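Local atomic coordinates of fiber protein (Human adenovirus 16, PDB entry 3CNC), a protein that forms the trimeric knob at the tip of the adenovirus fiber, the part that attaches to host cells, probably through the receptor CD46. Residues Asp89-Phe94 with Leu104-Ser109; Val172-Arg177 with Tyr185-Ser190; Lys52-Leu57 with Tyr67-Gly72. All coordinates share one frame; numbering follows the deposited sequence.

Contact 1. Residues Asp89-Phe94 with Leu104-Ser109; sequences DVNLAF and LSSLKS
Three hydrogen bonds tie the outer edge of strand 85-94 to the loop that follows it, and two of them end on serine hydroxyls rather than on backbone carbonyls. The amide N of N91 donates to OG of S106 at 2.9 Å, almost straight at 168°. From the same residue, the carbonyl O of N91 takes the amide N of S106 at 2.8 Å, with the donor lying in the carbonyl plane, so N91 and S106 grip each other twice. S106 can do this because its OG stands beside its own backbone N, anti to the carbonyl carbon (chi1 -57°). S105 has the same kind of rotamer, and its OG receives the amide N of A93 at 3.0 Å; that hydroxyl is also hydrogen-bonded to the carbonyl O of I101. The loop thus bonds to the outer edge of 85-94, outermost in this chain's four-stranded sheet and paired by its other edge with strand 185-194. The loop bonds without becoming a strand, the two paths running 115° apart. Within the loop, NZ of K108 donates a hydrogen bond to the carbonyl O of S105, nearly along the C=O axis, and another to O of T102. Packing is lighter: the methyl CB of A93 meets CB of L104 at 4.0 Å, CG1 of V90 rests against CB of S106 at the same separation, and CD1 of L92 approaches CB of L107 at 4.3 Å.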
ATOM      1  N   ASP A  89      13.403 -14.960  -8.204  1.00 53.54           N
ATOM      2  CA  ASP A  89      14.039 -14.411  -7.018  1.00 53.54           C
ATOM      3  C   ASP A  89      14.972 -13.292  -7.359  1.00 53.54           C
ATOM      4  O   ASP A  89      15.690 -13.348  -8.353  1.00 53.54           O
ATOM      5  CB  ASP A  89      14.858 -15.477  -6.286  1.00 74.25           C
ATOM      6  CG  ASP A  89      14.004 -16.435  -5.495  1.00 74.25           C
ATOM      7  OD1 ASP A  89      13.315 -15.987  -4.559  1.00 74.25           O
ATOM      8  OD2 ASP A  89      14.030 -17.641  -5.802  1.00 74.25           O
ATOM      9  N   VAL A  90      14.959 -12.267  -6.523  1.00 50.82           N
ATOM     10  CA  VAL A  90      15.853 -11.143  -6.675  1.00 50.82           C
ATOM     11  C   VAL A  90      16.339 -10.946  -5.252  1.00 50.82           C
ATOM     12  O   VAL A  90      15.561 -10.611  -4.360  1.00 50.82           O
ATOM     13  CB  VAL A  90      15.122  -9.883  -7.167  1.00 44.36           C
ATOM     14  CG1 VAL A  90      16.045  -8.685  -7.085  1.00 44.36           C
ATOM     15  CG2 VAL A  90      14.654 -10.086  -8.602  1.00 44.36           C
ATOM     16  N   ASN A  91      17.622 -11.192  -5.028  1.00 50.60           N
ATOM     17  CA  ASN A  91      18.174 -11.049  -3.693  1.00 50.60           C
ATOM     18  C   ASN A  91      19.043  -9.806  -3.647  1.00 50.60           C
ATOM     19  O   ASN A  91      19.781  -9.523  -4.589  1.00 50.60           O
ATOM     20  CB  ASN A  91      18.997 -12.293  -3.333  1.00 73.15           C
ATOM     21  CG  ASN A  91      18.262 -13.588  -3.658  1.00 73.15           C
ATOM     22  OD1 ASN A  91      17.107 -13.789  -3.259  1.00 73.15           O
ATOM     23  ND2 ASN A  91      18.932 -14.476  -4.386  1.00 73.15           N
ATOM     24  N   LEU A  92      18.942  -9.062  -2.551  1.00 51.33           N
ATOM     25  CA  LEU A  92      19.716  -7.836  -2.374  1.00 51.33           C
ATOM     26  C   LEU A  92      20.491  -7.867  -1.056  1.00 51.33           C
ATOM     27  O   LEU A  92      19.911  -8.082   0.021  1.00 51.33           O
ATOM     28  CB  LEU A  92      18.778  -6.627  -2.392  1.00 50.53           C
ATOM     29  CG  LEU A  92      18.431  -5.935  -3.717  1.00 50.53           C
ATOM     30  CD1 LEU A  92      18.184  -6.935  -4.811  1.00 50.53           C
ATOM     31  CD2 LEU A  92      17.214  -5.046  -3.499  1.00 50.53           C
ATOM     32  N   ALA A  93      21.803  -7.667  -1.144  1.00 51.42           N
ATOM     33  CA  ALA A  93      22.655  -7.658   0.039  1.00 51.42           C
ATOM     34  C   ALA A  93      23.392  -6.324   0.093  1.00 51.42           C
ATOM     35  O   ALA A  93      23.976  -5.889  -0.898  1.00 51.42           O
ATOM     36  CB  ALA A  93      23.646  -8.824  -0.016  1.00 49.61           C
ATOM     37  N   PHE A  94      23.361  -5.675   1.253  1.00 52.29           N
ATOM     38  CA  PHE A  94      24.008  -4.374   1.402  1.00 52.29           C
ATOM     39  C   PHE A  94      25.093  -4.411   2.479  1.00 52.29           C
ATOM     40  O   PHE A  94      25.034  -5.224   3.395  1.00 52.29           O
ATOM     41  CB  PHE A  94      22.964  -3.294   1.774  1.00 45.38           C
ATOM     42  CG  PHE A  94      21.681  -3.352   0.968  1.00 45.38           C
ATOM     43  CD1 PHE A  94      20.744  -4.360   1.181  1.00 45.38           C
ATOM     44  CD2 PHE A  94      21.403  -2.388   0.005  1.00 45.38           C
ATOM     45  CE1 PHE A  94      19.546  -4.405   0.442  1.00 45.38           C
ATOM     46  CE2 PHE A  94      20.205  -2.425  -0.740  1.00 45.38           C
ATOM     47  CZ  PHE A  94      19.280  -3.434  -0.520  1.00 45.38           C
ATOM     48  N   LEU A 104      27.087 -10.490  -4.475  1.00 57.93           N
ATOM     49  CA  LEU A 104      26.163 -11.255  -3.639  1.00 57.93           C
ATOM     50  C   LEU A 104      24.710 -11.003  -4.031  1.00 57.93           C
ATOM     51  O   LEU A 104      23.817 -11.769  -3.660  1.00 57.93           O
ATOM     52  CB  LEU A 104      26.340 -10.892  -2.158  1.00 57.91           C
ATOM     53  CG  LEU A 104      27.545 -11.407  -1.361  1.00 57.91           C
ATOM     54  CD1 LEU A 104      27.548 -10.774   0.025  1.00 57.91           C
ATOM     55  CD2 LEU A 104      27.493 -12.928  -1.254  1.00 57.91           C
ATOM     56  N   SER A 105      24.480  -9.938  -4.794  1.00 53.79           N
ATOM     57  CA  SER A 105      23.122  -9.560  -5.188  1.00 53.79           C
ATOM     58  C   SER A 105      22.733  -9.810  -6.640  1.00 53.79           C
ATOM     59  O   SER A 105      23.581  -9.844  -7.532  1.00 53.79           O
ATOM     60  CB  SER A 105      22.905  -8.075  -4.877  1.00 45.65           C
ATOM     61  OG  SER A 105      23.456  -7.747  -3.609  1.00 45.65           O
ATOM     62  N   SER A 106      21.433  -9.979  -6.866  1.00 54.93           N
ATOM     63  CA  SER A 106      20.920 -10.182  -8.209  1.00 54.93           C
ATOM     64  C   SER A 106      21.100  -8.881  -8.987  1.00 54.93           C
ATOM     65  O   SER A 106      21.280  -8.914 -10.201  1.00 54.93           O
ATOM     66  CB  SER A 106      19.442 -10.543  -8.173  1.00 47.80           C
ATOM     67  OG  SER A 106      19.218 -11.687  -7.378  1.00 47.80           O
ATOM     68  N   LEU A 107      21.043  -7.747  -8.283  1.00 49.80           N
ATOM     69  CA  LEU A 107      21.212  -6.423  -8.890  1.00 49.80           C
ATOM     70  C   LEU A 107      22.703  -6.144  -9.092  1.00 49.80           C
ATOM     71  O   LEU A 107      23.482  -6.200  -8.142  1.00 49.80           O
ATOM     72  CB  LEU A 107      20.597  -5.346  -7.990  1.00 44.45           C
ATOM     73  CG  LEU A 107      20.613  -3.891  -8.475  1.00 44.45           C
ATOM     74  CD1 LEU A 107      19.784  -3.740  -9.752  1.00 44.45           C
ATOM     75  CD2 LEU A 107      20.064  -2.995  -7.367  1.00 44.45           C
ATOM     76  N   LYS A 108      23.099  -5.823 -10.320  1.00 58.76           N
ATOM     77  CA  LYS A 108      24.512  -5.602 -10.615  1.00 58.76           C
ATOM     78  C   LYS A 108      25.025  -4.177 -10.685  1.00 58.76           C
ATOM     79  O   LYS A 108      26.199  -3.956 -10.960  1.00 58.76           O
ATOM     80  CB  LYS A 108      24.895  -6.342 -11.896  1.00 53.79           C
ATOM     81  CG  LYS A 108      24.573  -7.828 -11.847  1.00 53.79           C
ATOM     82  CD  LYS A 108      25.243  -8.518 -10.657  1.00 53.79           C
ATOM     83  CE  LYS A 108      24.901 -10.011 -10.621  1.00 53.79           C
ATOM     84  NZ  LYS A 108      25.625 -10.740  -9.531  1.00 53.79           N
ATOM     85  N   SER A 109      24.157  -3.202 -10.460  1.00 61.30           N
ATOM     86  CA  SER A 109      24.598  -1.816 -10.445  1.00 61.30           C
ATOM     87  C   SER A 109      24.047  -1.239  -9.142  1.00 61.30           C
ATOM     88  O   SER A 109      22.900  -1.514  -8.776  1.00 61.30           O
ATOM     89  CB  SER A 109      24.078  -1.055 -11.672  1.00 69.47           C
ATOM     90  OG  SER A 109      22.725  -1.357 -11.932  1.00 69.47           O
TER

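Contact 2. Residues Val172-Arg177 with Tyr185-Ser190; sequences VTLNRR and YAMNFS
The ring of F189 receives CG1 of V172 in an off-centre CH-pi contact at its CD2-CE2 side, 4.3 Å from the ring centroid and 30° off the normal. The other methyl, CG2, comes obliquely to CD2 of F189 at 3.8 Å. In the plane of this ring, at its edge, sits CE of M187, while F213 meets it with the two ring planes at about 70°. The ring of Y185 instead has OD1 of N175 at its edge, near its plane, and its own OH makes a weak hydrogen bond to E218. The amide of N175 is the flat group that organises this end: OD1 accepts the backbone N of A186 at 2.9 Å, in the plane of the side-chain carbonyl, and ND2 is held by the carbonyl oxygens of P132 and Y137, which fixes the rotation of the amide. N175 adopts positive phi (34°), where strand 165-174 of this antiparallel hairpin gives way to the loop leading to 185-194, and its side-chain oxygen prolongs the pairing one step past the last bridge. Its own N donates a hydrogen bond to the carbonyl O of A186 at 2.7 Å, from well above the carbonyl plane. Further along, T173 and N188 form a hydrogen-bonded pair, the N of T173 donating to the O of N188 at 2.7 Å. Their CB atoms lie 4.1 Å apart on the face opposite V172, F189, L174 and M187, and OD1 of N188 turns to the amide N of L92. On the buried face CD2 of L174 touches CG of M187.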
ATOM      1  N   VAL A 172       8.578 -10.873   0.545  1.00 51.29           N
ATOM      2  CA  VAL A 172       9.729 -10.024   0.767  1.00 51.29           C
ATOM      3  C   VAL A 172      10.376 -10.487   2.053  1.00 51.29           C
ATOM      4  O   VAL A 172       9.699 -10.672   3.057  1.00 51.29           O
ATOM      5  CB  VAL A 172       9.338  -8.540   0.924  1.00 40.10           C
ATOM      6  CG1 VAL A 172      10.578  -7.682   0.954  1.00 40.10           C
ATOM      7  CG2 VAL A 172       8.433  -8.117  -0.200  1.00 40.10           C
ATOM      8  N   THR A 173      11.682 -10.706   2.022  1.00 45.67           N
ATOM      9  CA  THR A 173      12.384 -11.121   3.222  1.00 45.67           C
ATOM     10  C   THR A 173      13.321  -9.992   3.615  1.00 45.67           C
ATOM     11  O   THR A 173      14.087  -9.506   2.785  1.00 45.67           O
ATOM     12  CB  THR A 173      13.211 -12.397   2.991  1.00 48.09           C
ATOM     13  OG1 THR A 173      12.379 -13.410   2.412  1.00 48.09           O
ATOM     14  CG2 THR A 173      13.772 -12.906   4.325  1.00 48.09           C
ATOM     15  N   LEU A 174      13.250  -9.560   4.871  1.00 42.62           N
ATOM     16  CA  LEU A 174      14.116  -8.478   5.336  1.00 42.62           C
ATOM     17  C   LEU A 174      15.141  -9.014   6.350  1.00 42.62           C
ATOM     18  O   LEU A 174      14.767  -9.690   7.306  1.00 42.62           O
ATOM     19  CB  LEU A 174      13.274  -7.364   5.973  1.00 44.91           C
ATOM     20  CG  LEU A 174      12.127  -6.759   5.139  1.00 44.91           C
ATOM     21  CD1 LEU A 174      11.320  -5.789   5.978  1.00 44.91           C
ATOM     22  CD2 LEU A 174      12.682  -6.048   3.926  1.00 44.91           C
ATOM     23  N   ASN A 175      16.418  -8.718   6.119  1.00 63.39           N
ATOM     24  CA  ASN A 175      17.498  -9.137   7.007  1.00 63.39           C
ATOM     25  C   ASN A 175      17.328 -10.479   7.690  1.00 63.39           C
ATOM     26  O   ASN A 175      17.367 -10.513   8.917  1.00 63.39           O
ATOM     27  CB  ASN A 175      17.681  -8.171   8.179  1.00 47.59           C
ATOM     28  CG  ASN A 175      17.866  -6.755   7.765  1.00 47.59           C
ATOM     29  OD1 ASN A 175      18.526  -6.468   6.773  1.00 47.59           O
ATOM     30  ND2 ASN A 175      17.312  -5.842   8.557  1.00 47.59           N
ATOM     31  N   ARG A 176      17.142 -11.591   7.007  1.00 62.18           N
ATOM     32  CA  ARG A 176      17.006 -12.773   7.848  1.00 62.18           C
ATOM     33  C   ARG A 176      18.289 -13.588   7.900  1.00 62.18           C
ATOM     34  O   ARG A 176      18.609 -14.204   8.921  1.00 62.18           O
ATOM     35  CB  ARG A 176      15.836 -13.646   7.414  1.00 66.75           C
ATOM     36  CG  ARG A 176      15.150 -14.254   8.614  1.00 66.75           C
ATOM     37  CD  ARG A 176      14.141 -15.315   8.256  1.00 66.75           C
ATOM     38  NE  ARG A 176      14.778 -16.505   7.716  1.00 66.75           N
ATOM     39  CZ  ARG A 176      14.244 -17.715   7.780  1.00 66.75           C
ATOM     40  NH1 ARG A 176      13.069 -17.885   8.365  1.00 66.75           N
ATOM     41  NH2 ARG A 176      14.879 -18.750   7.255  1.00 66.75           N
ATOM     42  N   ARG A 177      19.034 -13.572   6.799  1.00 55.94           N
ATOM     43  CA  ARG A 177      20.287 -14.295   6.728  1.00 55.94           C
ATOM     44  C   ARG A 177      21.378 -13.417   6.153  1.00 55.94           C
ATOM     45  O   ARG A 177      21.143 -12.635   5.227  1.00 55.94           O
ATOM     46  CB  ARG A 177      20.168 -15.537   5.829  1.00 82.55           C
ATOM     47  CG  ARG A 177      19.259 -16.651   6.322  1.00 82.55           C
ATOM     48  CD  ARG A 177      19.415 -17.880   5.418  1.00 82.55           C
ATOM     49  NE  ARG A 177      18.340 -18.862   5.568  1.00 82.55           N
ATOM     50  CZ  ARG A 177      18.179 -19.672   6.615  1.00 82.55           C
ATOM     51  NH1 ARG A 177      19.031 -19.633   7.634  1.00 82.55           N
ATOM     52  NH2 ARG A 177      17.159 -20.529   6.643  1.00 82.55           N
ATOM     53  N   TYR A 185      22.907  -5.848   5.679  1.00 51.51           N
ATOM     54  CA  TYR A 185      21.461  -5.890   5.467  1.00 51.51           C
ATOM     55  C   TYR A 185      21.075  -6.763   4.305  1.00 51.51           C
ATOM     56  O   TYR A 185      21.873  -6.988   3.398  1.00 51.51           O
ATOM     57  CB  TYR A 185      20.915  -4.489   5.215  1.00 48.97           C
ATOM     58  CG  TYR A 185      21.355  -3.495   6.248  1.00 48.97           C
ATOM     59  CD1 TYR A 185      22.528  -2.763   6.078  1.00 48.97           C
ATOM     60  CD2 TYR A 185      20.635  -3.335   7.431  1.00 48.97           C
ATOM     61  CE1 TYR A 185      22.976  -1.897   7.065  1.00 48.97           C
ATOM     62  CE2 TYR A 185      21.076  -2.472   8.430  1.00 48.97           C
ATOM     63  CZ  TYR A 185      22.246  -1.758   8.241  1.00 48.97           C
ATOM     64  OH  TYR A 185      22.688  -0.910   9.227  1.00 48.97           O
ATOM     65  N   ALA A 186      19.837  -7.242   4.328  1.00 47.57           N
ATOM     66  CA  ALA A 186      19.337  -8.082   3.256  1.00 47.57           C
ATOM     67  C   ALA A 186      17.896  -7.741   2.937  1.00 47.57           C
ATOM     68  O   ALA A 186      17.113  -7.404   3.828  1.00 47.57           O
ATOM     69  CB  ALA A 186      19.446  -9.573   3.633  1.00 28.22           C
ATOM     70  N   MET A 187      17.554  -7.854   1.658  1.00 50.14           N
ATOM     71  CA  MET A 187      16.199  -7.594   1.185  1.00 50.14           C
ATOM     72  C   MET A 187      15.947  -8.512  -0.008  1.00 50.14           C
ATOM     73  O   MET A 187      16.495  -8.297  -1.080  1.00 50.14           O
ATOM     74  CB  MET A 187      16.065  -6.126   0.775  1.00 57.73           C
ATOM     75  CG  MET A 187      14.653  -5.708   0.402  1.00 57.73           C
ATOM     76  SD  MET A 187      14.489  -3.904   0.348  1.00 57.73           S
ATOM     77  CE  MET A 187      14.755  -3.589  -1.316  1.00 57.73           C
ATOM     78  N   ASN A 188      15.129  -9.539   0.177  1.00 58.99           N
ATOM     79  CA  ASN A 188      14.851 -10.473  -0.909  1.00 58.99           C
ATOM     80  C   ASN A 188      13.412 -10.455  -1.376  1.00 58.99           C
ATOM     81  O   ASN A 188      12.482 -10.344  -0.574  1.00 58.99           O
ATOM     82  CB  ASN A 188      15.215 -11.906  -0.504  1.00 52.81           C
ATOM     83  CG  ASN A 188      16.670 -12.044  -0.141  1.00 52.81           C
ATOM     84  OD1 ASN A 188      17.487 -11.199  -0.500  1.00 52.81           O
ATOM     85  ND2 ASN A 188      17.011 -13.115   0.562  1.00 52.81           N
ATOM     86  N   PHE A 189      13.237 -10.563  -2.686  1.00 52.46           N
ATOM     87  CA  PHE A 189      11.910 -10.588  -3.265  1.00 52.46           C
ATOM     88  C   PHE A 189      11.789 -11.844  -4.106  1.00 52.46           C
ATOM     89  O   PHE A 189      12.758 -12.272  -4.739  1.00 52.46           O
ATOM     90  CB  PHE A 189      11.679  -9.389  -4.183  1.00 42.81           C
ATOM     91  CG  PHE A 189      11.895  -8.066  -3.532  1.00 42.81           C
ATOM     92  CD1 PHE A 189      13.171  -7.537  -3.416  1.00 42.81           C
ATOM     93  CD2 PHE A 189      10.812  -7.334  -3.052  1.00 42.81           C
ATOM     94  CE1 PHE A 189      13.376  -6.290  -2.834  1.00 42.81           C
ATOM     95  CE2 PHE A 189      10.997  -6.079  -2.463  1.00 42.81           C
ATOM     96  CZ  PHE A 189      12.277  -5.553  -2.353  1.00 42.81           C
ATOM     97  N   SER A 190      10.606 -12.439  -4.091  1.00 50.03           N
ATOM     98  CA  SER A 190      10.335 -13.609  -4.905  1.00 50.03           C
ATOM     99  C   SER A 190       8.879 -13.522  -5.363  1.00 50.03           C
ATOM    100  O   SER A 190       7.996 -13.166  -4.581  1.00 50.03           O
ATOM    101  CB  SER A 190      10.585 -14.923  -4.135  1.00 63.61           C
ATOM    102  OG  SER A 190       9.631 -15.154  -3.118  1.00 63.61           O
TER

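Contact 3. Residues Lys52-Leu57 with Tyr67-Gly72; sequences KLTLVL and YITLMG
Strands 51-60 and 63-72 form an antiparallel hairpin within one sheet of the knob, and the segments run almost exactly opposite, at 179°. K52 with M71, T54 with T69 and V56 with Y67 are hydrogen-bonded pairs, each closed by two backbone bonds; the N of K52 meets the O of M71 at 2.7 Å and 175°. On the face of these residues, CG2 of T69, in the crowded position between its backbone N and carbonyl carbon, presses on CB of T54 at 3.3 Å. The Y67 ring, with CG anti to the backbone N (chi1 175°), lies alongside V56 and T54 of 52-57: CG2 of V56 comes obliquely to CD2 at 3.6 Å, and CG2 of T54 stands at the ring edge. Its OH is hydrogen-bonded to OH of Y137 of the second subunit, whose I216 packs on V56 and Y67. The other face is aliphatic. I68 crosses L53 and L55 obliquely, its CD1 meeting CD1 of L53 at 3.7 Å and its CB meeting CD1 of L55 at the same distance. One face turned to a neighbouring subunit and the other to the interior is the arrangement of the trimeric adenovirus fiber knob, a beta-sandwich.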
ATOM      1  N   LYS A  52      15.393  -6.163 -16.315  1.00 50.02           N
ATOM      2  CA  LYS A  52      15.388  -4.812 -15.764  1.00 50.02           C
ATOM      3  C   LYS A  52      14.619  -4.739 -14.450  1.00 50.02           C
ATOM      4  O   LYS A  52      13.429  -5.044 -14.401  1.00 50.02           O
ATOM      5  CB  LYS A  52      14.775  -3.847 -16.775  1.00 64.10           C
ATOM      6  CG  LYS A  52      15.493  -3.830 -18.104  1.00 64.10           C
ATOM      7  CD  LYS A  52      14.626  -3.220 -19.192  1.00 64.10           C
ATOM      8  CE  LYS A  52      15.362  -3.188 -20.530  1.00 64.10           C
ATOM      9  NZ  LYS A  52      14.473  -2.738 -21.645  1.00 64.10           N
ATOM     10  N   LEU A  53      15.315  -4.334 -13.391  1.00 46.37           N
ATOM     11  CA  LEU A  53      14.717  -4.211 -12.068  1.00 46.37           C
ATOM     12  C   LEU A  53      14.470  -2.755 -11.708  1.00 46.37           C
ATOM     13  O   LEU A  53      15.399  -1.942 -11.703  1.00 46.37           O
ATOM     14  CB  LEU A  53      15.637  -4.807 -11.005  1.00 49.57           C
ATOM     15  CG  LEU A  53      15.211  -4.499  -9.559  1.00 49.57           C
ATOM     16  CD1 LEU A  53      13.976  -5.312  -9.210  1.00 49.57           C
ATOM     17  CD2 LEU A  53      16.341  -4.828  -8.607  1.00 49.57           C
ATOM     18  N   THR A  54      13.216  -2.421 -11.423  1.00 43.70           N
ATOM     19  CA  THR A  54      12.889  -1.060 -11.005  1.00 43.70           C
ATOM     20  C   THR A  54      12.546  -1.139  -9.519  1.00 43.70           C
ATOM     21  O   THR A  54      11.625  -1.847  -9.113  1.00 43.70           O
ATOM     22  CB  THR A  54      11.689  -0.491 -11.762  1.00 48.25           C
ATOM     23  OG1 THR A  54      11.994  -0.447 -13.158  1.00 48.25           O
ATOM     24  CG2 THR A  54      11.388   0.929 -11.290  1.00 48.25           C
ATOM     25  N   LEU A  55      13.305  -0.433  -8.704  1.00 48.59           N
ATOM     26  CA  LEU A  55      13.059  -0.456  -7.280  1.00 48.59           C
ATOM     27  C   LEU A  55      13.186   0.955  -6.744  1.00 48.59           C
ATOM     28  O   LEU A  55      14.182   1.629  -6.986  1.00 48.59           O
ATOM     29  CB  LEU A  55      14.070  -1.369  -6.577  1.00 39.11           C
ATOM     30  CG  LEU A  55      13.978  -1.423  -5.042  1.00 39.11           C
ATOM     31  CD1 LEU A  55      12.738  -2.194  -4.646  1.00 39.11           C
ATOM     32  CD2 LEU A  55      15.237  -2.092  -4.452  1.00 39.11           C
ATOM     33  N   VAL A  56      12.164   1.403  -6.030  1.00 41.75           N
ATOM     34  CA  VAL A  56      12.194   2.731  -5.444  1.00 41.75           C
ATOM     35  C   VAL A  56      11.984   2.634  -3.933  1.00 41.75           C
ATOM     36  O   VAL A  56      10.982   2.076  -3.469  1.00 41.75           O
ATOM     37  CB  VAL A  56      11.099   3.626  -6.014  1.00 43.56           C
ATOM     38  CG1 VAL A  56      11.426   5.089  -5.719  1.00 43.56           C
ATOM     39  CG2 VAL A  56      10.949   3.367  -7.508  1.00 43.56           C
ATOM     40  N   LEU A  57      12.940   3.155  -3.174  1.00 45.60           N
ATOM     41  CA  LEU A  57      12.841   3.158  -1.716  1.00 45.60           C
ATOM     42  C   LEU A  57      12.752   4.623  -1.286  1.00 45.60           C
ATOM     43  O   LEU A  57      13.631   5.422  -1.614  1.00 45.60           O
ATOM     44  CB  LEU A  57      14.078   2.492  -1.094  1.00 29.99           C
ATOM     45  CG  LEU A  57      14.300   1.030  -1.516  1.00 29.99           C
ATOM     46  CD1 LEU A  57      15.554   0.483  -0.832  1.00 29.99           C
ATOM     47  CD2 LEU A  57      13.092   0.201  -1.160  1.00 29.99           C
ATOM     48  N   TYR A  67       8.622   0.532  -3.871  1.00 45.34           N
ATOM     49  CA  TYR A  67       7.983   0.284  -5.163  1.00 45.34           C
ATOM     50  C   TYR A  67       8.901  -0.642  -5.963  1.00 45.34           C
ATOM     51  O   TYR A  67      10.080  -0.355  -6.129  1.00 45.34           O
ATOM     52  CB  TYR A  67       7.814   1.607  -5.914  1.00 48.55           C
ATOM     53  CG  TYR A  67       7.276   1.481  -7.327  1.00 48.55           C
ATOM     54  CD1 TYR A  67       5.919   1.648  -7.591  1.00 48.55           C
ATOM     55  CD2 TYR A  67       8.137   1.245  -8.409  1.00 48.55           C
ATOM     56  CE1 TYR A  67       5.423   1.600  -8.900  1.00 48.55           C
ATOM     57  CE2 TYR A  67       7.653   1.187  -9.729  1.00 48.55           C
ATOM     58  CZ  TYR A  67       6.300   1.372  -9.963  1.00 48.55           C
ATOM     59  OH  TYR A  67       5.818   1.368 -11.248  1.00 48.55           O
ATOM     60  N   ILE A  68       8.369  -1.746  -6.473  1.00 38.28           N
ATOM     61  CA  ILE A  68       9.213  -2.664  -7.225  1.00 38.28           C
ATOM     62  C   ILE A  68       8.502  -3.320  -8.384  1.00 38.28           C
ATOM     63  O   ILE A  68       7.339  -3.723  -8.278  1.00 38.28           O
ATOM     64  CB  ILE A  68       9.803  -3.784  -6.318  1.00 35.48           C
ATOM     65  CG1 ILE A  68      10.836  -4.604  -7.097  1.00 35.48           C
ATOM     66  CG2 ILE A  68       8.671  -4.694  -5.794  1.00 35.48           C
ATOM     67  CD1 ILE A  68      11.734  -5.471  -6.214  1.00 35.48           C
ATOM     68  N   THR A  69       9.240  -3.434  -9.483  1.00 44.44           N
ATOM     69  CA  THR A  69       8.741  -4.042 -10.698  1.00 44.44           C
ATOM     70  C   THR A  69       9.874  -4.688 -11.517  1.00 44.44           C
ATOM     71  O   THR A  69      11.019  -4.219 -11.512  1.00 44.44           O
ATOM     72  CB  THR A  69       8.013  -2.984 -11.564  1.00 54.05           C
ATOM     73  OG1 THR A  69       7.048  -3.639 -12.388  1.00 54.05           O
ATOM     74  CG2 THR A  69       8.995  -2.227 -12.436  1.00 54.05           C
ATOM     75  N   LEU A  70       9.533  -5.766 -12.220  1.00 52.79           N
ATOM     76  CA  LEU A  70      10.482  -6.502 -13.057  1.00 52.79           C
ATOM     77  C   LEU A  70      10.093  -6.524 -14.541  1.00 52.79           C
ATOM     78  O   LEU A  70       8.919  -6.699 -14.887  1.00 52.79           O
ATOM     79  CB  LEU A  70      10.566  -7.950 -12.596  1.00 51.36           C
ATOM     80  CG  LEU A  70      11.792  -8.490 -11.880  1.00 51.36           C
ATOM     81  CD1 LEU A  70      11.636 -10.002 -11.839  1.00 51.36           C
ATOM     82  CD2 LEU A  70      13.093  -8.129 -12.611  1.00 51.36           C
ATOM     83  N   MET A  71      11.076  -6.352 -15.419  1.00 56.92           N
ATOM     84  CA  MET A  71      10.810  -6.437 -16.855  1.00 56.92           C
ATOM     85  C   MET A  71      11.876  -7.307 -17.519  1.00 56.92           C
ATOM     86  O   MET A  71      13.063  -6.984 -17.474  1.00 56.92           O
ATOM     87  CB  MET A  71      10.795  -5.059 -17.518  1.00 62.24           C
ATOM     88  CG  MET A  71      10.313  -5.147 -18.964  1.00 62.24           C
ATOM     89  SD  MET A  71      10.566  -3.671 -19.965  1.00 62.24           S
ATOM     90  CE  MET A  71       8.938  -2.976 -19.938  1.00 62.24           C
ATOM     91  N   GLY A  72      11.451  -8.415 -18.125  1.00 54.14           N
ATOM     92  CA  GLY A  72      12.383  -9.321 -18.784  1.00 54.14           C
ATOM     93  C   GLY A  72      13.231  -8.683 -19.880  1.00 54.14           C
ATOM     94  O   GLY A  72      12.784  -7.766 -20.571  1.00 54.14           O
TER

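How the contacts relate
All three contacts are largely buried, but they hold different layers of the knob. Contacts 1 and 2 share one sheet: strands 85-94 and 185-194 are neighbours in it, with L92 O and M187 N a probable hydrogen bond. Contact 3 belongs to the facing sheet, and meets the others through side chains, CE of M187 on CD2 of L55 at 3.5 Å and CD1 of L107 on CD2 of L53 at 3.8 Å. Regular backbone pairing runs through contact 3, an asparagine side chain prolongs it in contact 2, and at the sheet edge in contact 1 serine hydroxyls take two of the three bonds in place of backbone carbonyls. Contact 3 alone touches another subunit.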